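Local coordinates for VMB-1 (Vibrio alginolyticus, PDB 6JV4), which probably hydrolyses beta-lactam antibiotics to substituted beta-amino acids, as a zinc-dependent subclass B1 metallo-beta-lactamase that confers antibiotic resistance, at residues A[11-24]-A[53-67]. Numbering follows the deposited sequence.
Sequences ELKLKKLSDNVYQH and DTPWTTQGTKQLIEW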
loop_
_atom_site.group_PDB
_atom_site.type_symbol
_atom_site.label_atom_id
_atom_site.label_comp_id
_atom_site.label_asym_id
_atom_site.label_seq_id
_atom_site.Cartn_x
_atom_site.Cartn_y
_atom_site.Cartn_z
ATOM N N GLU A 11 -3.439 -4.355 -18.244
ATOM C CA GLU A 11 -3.758 -3.511 -17.059
ATOM C C GLU A 11 -3.097 -4.077 -15.797
ATOM O O GLU A 11 -2.987 -3.302 -14.842
ATOM C CB GLU A 11 -5.260 -3.409 -16.807
ATOM C CG GLU A 11 -6.040 -2.731 -17.932
ATOM C CD GLU A 11 -6.220 -3.563 -19.196
ATOM O OE1 GLU A 11 -6.354 -4.775 -19.095
ATOM O OE2 GLU A 11 -6.231 -2.944 -20.320
ATOM N N LEU A 12 -2.744 -5.356 -15.756
ATOM C CA LEU A 12 -2.340 -5.994 -14.468
ATOM C C LEU A 12 -1.221 -6.992 -14.706
ATOM O O LEU A 12 -1.338 -7.814 -15.635
ATOM C CB LEU A 12 -3.559 -6.702 -13.873
ATOM C CG LEU A 12 -3.314 -7.483 -12.573
ATOM C CD1 LEU A 12 -3.012 -6.529 -11.457
ATOM C CD2 LEU A 12 -4.538 -8.292 -12.206
ATOM N N LYS A 13 -0.216 -7.000 -13.841
ATOM C CA LYS A 13 0.773 -8.083 -13.739
ATOM C C LYS A 13 0.816 -8.578 -12.292
ATOM O O LYS A 13 0.450 -7.826 -11.351
ATOM C CB LYS A 13 2.167 -7.613 -14.136
ATOM C CG LYS A 13 2.377 -7.464 -15.633
ATOM C CD LYS A 13 3.806 -7.086 -15.948
ATOM C CE LYS A 13 4.040 -6.900 -17.418
ATOM N NZ LYS A 13 5.491 -6.803 -17.667
ATOM N N LEU A 14 1.263 -9.810 -12.107
ATOM C CA LEU A 14 1.416 -10.421 -10.766
ATOM C C LEU A 14 2.809 -10.999 -10.664
ATOM O O LEU A 14 3.303 -11.576 -11.658
ATOM C CB LEU A 14 0.368 -11.511 -10.565
ATOM C CG LEU A 14 -1.019 -11.011 -10.214
ATOM C CD1 LEU A 14 -2.055 -12.059 -10.559
ATOM C CD2 LEU A 14 -1.091 -10.626 -8.743
ATOM N N LYS A 15 3.485 -10.791 -9.547
ATOM C CA LYS A 15 4.796 -11.423 -9.285
ATOM C C LYS A 15 4.638 -12.183 -7.985
ATOM O O LYS A 15 4.127 -11.615 -7.020
ATOM C CB LYS A 15 5.953 -10.417 -9.216
ATOM C CG LYS A 15 6.283 -9.783 -10.569
ATOM C CD LYS A 15 7.015 -8.459 -10.502
ATOM C CE LYS A 15 8.483 -8.444 -10.865
ATOM N NZ LYS A 15 8.888 -7.035 -11.147
ATOM N N LYS A 16 5.085 -13.422 -7.954
ATOM C CA LYS A 16 5.061 -14.196 -6.698
ATOM C C LYS A 16 6.261 -13.805 -5.826
ATOM O O LYS A 16 7.397 -13.801 -6.340
ATOM C CB LYS A 16 5.085 -15.674 -7.057
ATOM C CG LYS A 16 4.978 -16.570 -5.842
ATOM C CD LYS A 16 5.106 -18.042 -6.211
ATOM C CE LYS A 16 4.454 -18.926 -5.179
ATOM N NZ LYS A 16 4.906 -20.320 -5.356
ATOM N N LEU A 17 6.015 -13.420 -4.582
ATOM C CA LEU A 17 7.085 -13.021 -3.621
ATOM C C LEU A 17 7.306 -14.226 -2.696
ATOM O O LEU A 17 8.438 -14.456 -2.286
ATOM C CB LEU A 17 6.726 -11.755 -2.815
ATOM C CG LEU A 17 6.463 -10.485 -3.627
ATOM C CD1 LEU A 17 6.229 -9.289 -2.703
ATOM C CD2 LEU A 17 7.602 -10.174 -4.568
ATOM N N SER A 18 6.257 -14.966 -2.398
ATOM C CA SER A 18 6.348 -16.210 -1.589
ATOM C C SER A 18 5.106 -17.028 -1.865
ATOM O O SER A 18 4.233 -16.553 -2.582
ATOM C CB SER A 18 6.524 -15.876 -0.120
ATOM O OG SER A 18 5.300 -15.365 0.430
ATOM N N ASP A 19 4.996 -18.249 -1.328
ATOM C CA ASP A 19 3.813 -19.101 -1.575
ATOM C C ASP A 19 2.527 -18.385 -1.209
ATOM O O ASP A 19 1.509 -18.665 -1.820
ATOM C CB ASP A 19 3.890 -20.393 -0.751
ATOM C CG ASP A 19 4.851 -21.383 -1.367
ATOM O OD1 ASP A 19 5.104 -21.284 -2.592
ATOM O OD2 ASP A 19 5.382 -22.196 -0.611
ATOM N N ASN A 20 2.573 -17.500 -0.215
ATOM C CA ASN A 20 1.337 -16.874 0.313
ATOM C C ASN A 20 1.244 -15.389 -0.108
ATOM O O ASN A 20 0.310 -14.750 0.345
ATOM C CB ASN A 20 1.266 -17.038 1.825
ATOM C CG ASN A 20 1.161 -18.501 2.199
ATOM O OD1 ASN A 20 0.310 -19.203 1.671
ATOM N ND2 ASN A 20 2.047 -18.968 3.065
ATOM N N VAL A 21 2.244 -14.838 -0.802
ATOM C CA VAL A 21 2.296 -13.367 -1.037
ATOM C C VAL A 21 2.571 -13.128 -2.522
ATOM O O VAL A 21 3.676 -13.491 -2.986
ATOM C CB VAL A 21 3.335 -12.677 -0.129
ATOM C CG1 VAL A 21 3.314 -11.163 -0.289
ATOM C CG2 VAL A 21 3.093 -12.991 1.351
ATOM N N TYR A 22 1.676 -12.399 -3.188
ATOM C CA TYR A 22 1.873 -11.955 -4.573
ATOM C C TYR A 22 1.886 -10.433 -4.592
ATOM O O TYR A 22 1.206 -9.807 -3.764
ATOM C CB TYR A 22 0.766 -12.494 -5.466
ATOM C CG TYR A 22 0.921 -13.976 -5.713
ATOM C CD1 TYR A 22 1.444 -14.458 -6.907
ATOM C CD2 TYR A 22 0.529 -14.879 -4.740
ATOM C CE1 TYR A 22 1.565 -15.825 -7.135
ATOM C CE2 TYR A 22 0.628 -16.251 -4.961
ATOM C CZ TYR A 22 1.161 -16.712 -6.149
ATOM O OH TYR A 22 1.251 -18.070 -6.334
ATOM N N GLN A 23 2.710 -9.910 -5.466
ATOM C CA GLN A 23 2.744 -8.490 -5.776
ATOM C C GLN A 23 1.824 -8.246 -6.966
ATOM O O GLN A 23 2.109 -8.766 -8.055
ATOM C CB GLN A 23 4.182 -8.099 -6.062
ATOM C CG GLN A 23 4.412 -6.625 -6.394
ATOM C CD GLN A 23 5.862 -6.406 -6.775
ATOM O OE1 GLN A 23 6.643 -7.344 -6.890
ATOM N NE2 GLN A 23 6.279 -5.174 -6.972
ATOM N N HIS A 24 0.825 -7.392 -6.837
ATOM C CA HIS A 24 0.026 -6.932 -7.998
ATOM C C HIS A 24 0.561 -5.596 -8.506
ATOM O O HIS A 24 0.995 -4.776 -7.705
ATOM C CB HIS A 24 -1.466 -6.847 -7.729
ATOM C CG HIS A 24 -1.963 -5.861 -6.724
ATOM N ND1 HIS A 24 -2.103 -4.484 -7.003
ATOM C CD2 HIS A 24 -2.536 -6.081 -5.513
ATOM C CE1 HIS A 24 -2.669 -3.911 -5.934
ATOM N NE2 HIS A 24 -2.972 -4.875 -5.036
ATOM N N ASP A 53 -3.983 -2.642 -0.904
ATOM C CA ASP A 53 -4.215 -1.685 -2.009
ATOM C C ASP A 53 -4.969 -2.406 -3.141
ATOM O O ASP A 53 -4.818 -3.616 -3.342
ATOM C CB ASP A 53 -2.953 -0.967 -2.466
ATOM C CG ASP A 53 -2.397 0.059 -1.478
ATOM O OD1 ASP A 53 -3.013 0.261 -0.361
ATOM O OD2 ASP A 53 -1.430 0.771 -1.897
ATOM N N THR A 54 -5.756 -1.627 -3.866
ATOM C CA THR A 54 -6.343 -2.068 -5.144
ATOM C C THR A 54 -5.379 -1.717 -6.273
ATOM O O THR A 54 -4.649 -0.708 -6.219
ATOM C CB THR A 54 -7.753 -1.483 -5.317
ATOM O OG1 THR A 54 -7.717 -0.052 -5.258
ATOM C CG2 THR A 54 -8.736 -1.982 -4.287
ATOM N N PRO A 55 -5.402 -2.516 -7.355
ATOM C CA PRO A 55 -4.788 -2.112 -8.608
ATOM C C PRO A 55 -5.310 -0.738 -9.061
ATOM O O PRO A 55 -6.405 -0.328 -8.679
ATOM C CB PRO A 55 -5.240 -3.207 -9.581
ATOM C CG PRO A 55 -5.345 -4.405 -8.684
ATOM C CD PRO A 55 -6.027 -3.861 -7.445
ATOM N N TRP A 56 -4.482 -0.026 -9.809
ATOM C CA TRP A 56 -4.741 1.405 -10.145
ATOM C C TRP A 56 -5.869 1.586 -11.166
ATOM O O TRP A 56 -6.411 2.684 -11.241
ATOM C CB TRP A 56 -3.427 2.007 -10.608
ATOM C CG TRP A 56 -3.273 3.460 -10.361
ATOM C CD1 TRP A 56 -4.193 4.393 -9.998
ATOM C CD2 TRP A 56 -2.018 4.142 -10.463
ATOM N NE1 TRP A 56 -3.583 5.612 -9.850
ATOM C CE2 TRP A 56 -2.258 5.480 -10.134
ATOM C CE3 TRP A 56 -0.738 3.721 -10.805
ATOM C CZ2 TRP A 56 -1.237 6.421 -10.125
ATOM C CZ3 TRP A 56 0.269 4.665 -10.813
ATOM C CH2 TRP A 56 0.010 5.971 -10.443
ATOM N N THR A 57 -6.374 0.535 -11.771
ATOM C CA THR A 57 -7.503 0.612 -12.707
ATOM C C THR A 57 -8.560 -0.387 -12.268
ATOM O O THR A 57 -8.235 -1.452 -11.695
ATOM C CB THR A 57 -7.136 0.407 -14.186
ATOM O OG1 THR A 57 -6.962 -0.969 -14.425
ATOM C CG2 THR A 57 -5.916 1.173 -14.643
ATOM N N THR A 58 -9.807 -0.025 -12.506
ATOM C CA THR A 58 -10.956 -0.909 -12.201
ATOM C C THR A 58 -10.833 -2.184 -13.045
ATOM O O THR A 58 -11.120 -3.273 -12.491
ATOM C CB THR A 58 -12.281 -0.152 -12.399
ATOM O OG1 THR A 58 -12.257 1.001 -11.553
ATOM C CG2 THR A 58 -13.472 -0.985 -12.001
ATOM N N GLN A 59 -10.384 -2.098 -14.305
ATOM C CA GLN A 59 -10.222 -3.326 -15.119
ATOM C C GLN A 59 -9.198 -4.236 -14.415
ATOM O O GLN A 59 -9.427 -5.440 -14.305
ATOM C CB GLN A 59 -9.903 -2.975 -16.572
ATOM C CG GLN A 59 -11.063 -2.257 -17.270
ATOM C CD GLN A 59 -12.328 -3.102 -17.324
ATOM O OE1 GLN A 59 -12.277 -4.302 -17.631
ATOM N NE2 GLN A 59 -13.470 -2.505 -16.995
ATOM N N GLY A 60 -8.098 -3.675 -13.932
ATOM C CA GLY A 60 -7.079 -4.484 -13.234
ATOM C C GLY A 60 -7.655 -5.102 -11.968
ATOM O O GLY A 60 -7.314 -6.257 -11.699
ATOM N N THR A 61 -8.453 -4.373 -11.180
ATOM C CA THR A 61 -9.057 -4.927 -9.939
ATOM C C THR A 61 -9.996 -6.092 -10.300
ATOM O O THR A 61 -9.946 -7.185 -9.667
ATOM C CB THR A 61 -9.752 -3.850 -9.110
ATOM O OG1 THR A 61 -8.789 -2.810 -8.855
ATOM C CG2 THR A 61 -10.342 -4.414 -7.846
ATOM N N LYS A 62 -10.794 -5.915 -11.344
ATOM C CA LYS A 62 -11.700 -7.012 -11.772
ATOM C C LYS A 62 -10.867 -8.215 -12.223
ATOM O O LYS A 62 -11.204 -9.367 -11.842
ATOM C CB LYS A 62 -12.607 -6.526 -12.905
ATOM C CG LYS A 62 -13.688 -5.582 -12.435
ATOM C CD LYS A 62 -14.611 -5.127 -13.548
ATOM C CE LYS A 62 -15.698 -4.235 -13.003
ATOM N NZ LYS A 62 -16.727 -3.942 -14.028
ATOM N N GLN A 63 -9.776 -7.984 -12.955
ATOM C CA GLN A 63 -8.890 -9.083 -13.426
ATOM C C GLN A 63 -8.239 -9.772 -12.217
ATOM O O GLN A 63 -8.114 -11.030 -12.210
ATOM C CB GLN A 63 -7.836 -8.561 -14.384
ATOM C CG GLN A 63 -8.430 -8.100 -15.717
ATOM C CD GLN A 63 -7.489 -7.150 -16.422
ATOM O OE1 GLN A 63 -6.357 -6.945 -16.004
ATOM N NE2 GLN A 63 -7.934 -6.562 -17.536
ATOM N N LEU A 64 -7.869 -8.981 -11.204
ATOM C CA LEU A 64 -7.227 -9.559 -9.999
ATOM C C LEU A 64 -8.245 -10.449 -9.270
ATOM O O LEU A 64 -7.855 -11.556 -8.831
ATOM C CB LEU A 64 -6.727 -8.442 -9.083
ATOM C CG LEU A 64 -5.974 -8.937 -7.845
ATOM C CD1 LEU A 64 -4.813 -9.843 -8.223
ATOM C CD2 LEU A 64 -5.502 -7.759 -6.996
ATOM N N ILE A 65 -9.477 -9.994 -9.117
ATOM C CA ILE A 65 -10.548 -10.804 -8.454
ATOM C C ILE A 65 -10.752 -12.100 -9.250
ATOM O O ILE A 65 -10.814 -13.198 -8.628
ATOM C CB ILE A 65 -11.827 -9.980 -8.317
ATOM C CG1 ILE A 65 -11.652 -8.905 -7.239
ATOM C CG2 ILE A 65 -13.058 -10.845 -8.038
ATOM C CD1 ILE A 65 -12.676 -7.832 -7.321
ATOM N N GLU A 66 -10.771 -12.026 -10.575
ATOM C CA GLU A 66 -10.935 -13.247 -11.430
ATOM C C GLU A 66 -9.777 -14.205 -11.156
ATOM O O GLU A 66 -10.011 -15.430 -11.014
ATOM C CB GLU A 66 -11.005 -12.892 -12.925
ATOM C CG GLU A 66 -12.303 -12.232 -13.331
ATOM C CD GLU A 66 -12.277 -11.392 -14.609
ATOM O OE1 GLU A 66 -13.221 -10.554 -14.784
ATOM O OE2 GLU A 66 -11.321 -11.558 -15.436
ATOM N N TRP A 67 -8.543 -13.710 -11.113
ATOM C CA TRP A 67 -7.345 -14.559 -10.904
ATOM C C TRP A 67 -7.407 -15.225 -9.543
ATOM O O TRP A 67 -7.134 -16.447 -9.475
ATOM C CB TRP A 67 -6.067 -13.748 -11.034
ATOM C CG TRP A 67 -4.818 -14.512 -10.755
ATOM C CD1 TRP A 67 -4.082 -15.243 -11.640
ATOM C CD2 TRP A 67 -4.089 -14.529 -9.515
ATOM N NE1 TRP A 67 -2.951 -15.726 -11.031
ATOM C CE2 TRP A 67 -2.938 -15.319 -9.724
ATOM C CE3 TRP A 67 -4.323 -13.998 -8.248
ATOM C CZ2 TRP A 67 -2.003 -15.558 -8.717
ATOM C CZ3 TRP A 67 -3.406 -14.249 -7.247
ATOM C CH2 TRP A 67 -2.273 -15.030 -7.476
#
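His24 reaches from its strand to the loop 53-57, where its NE2 donates to Asp53 O over 2.8 Å. The bond is bent, 141° at the hydrogen, and the donor stands above the carbonyl plane. One face of the imidazole lies against Pro55, whose CG sits 3.7 Å from His24 ND1 and offset toward the rim of the ring, a CH-pi contact. With CG placed between the backbone N and the carbonyl carbon (chi1 65°), the ring can meet both the proline and, through its CD2, Leu64 CD2 at 3.7 Å.

Leu12 lies along the first turns of the helix: its CD2 comes within 3.5 Å of Gly60 O and packs on Leu64 CB, while its CD1 leans on Pro55. The fold is the alpha-beta/beta-alpha sandwich of metallo-beta-lactamases, where helices lie on sheets through apolar side chains, as helix 58-70 does on the hairpin of strands 13-16 and 21-30 at one margin of the seven-stranded sheet. The loop leading into this helix starts near the active site: the Asp53 side chain, hydrogen-bonded through OD1 to Thr81 OG1, is about 7 Å from a zinc ion.

Two residues on, in strand 13-16, Leu14 CD1 makes a CH-pi contact over the five-membered ring of Trp67, farther along the helix, 3.4 Å from Trp67 CD2. The indole presents the edge of its six-membered ring to the face of Tyr22, a T-shaped pair with planes at 68° and Trp67 CH2 3.8 Å from Tyr22 CG. At the other end of the contact from Tyr22, the Glu11 carboxylate is held: Gln63 NE2 donates almost straight to Glu11 OE1 (2.8 Å), which lies in the amide plane, but from the anti side and well out of the carboxylate plane; Gln63 OE1 is hydrogen-bonded to Thr9 OG1.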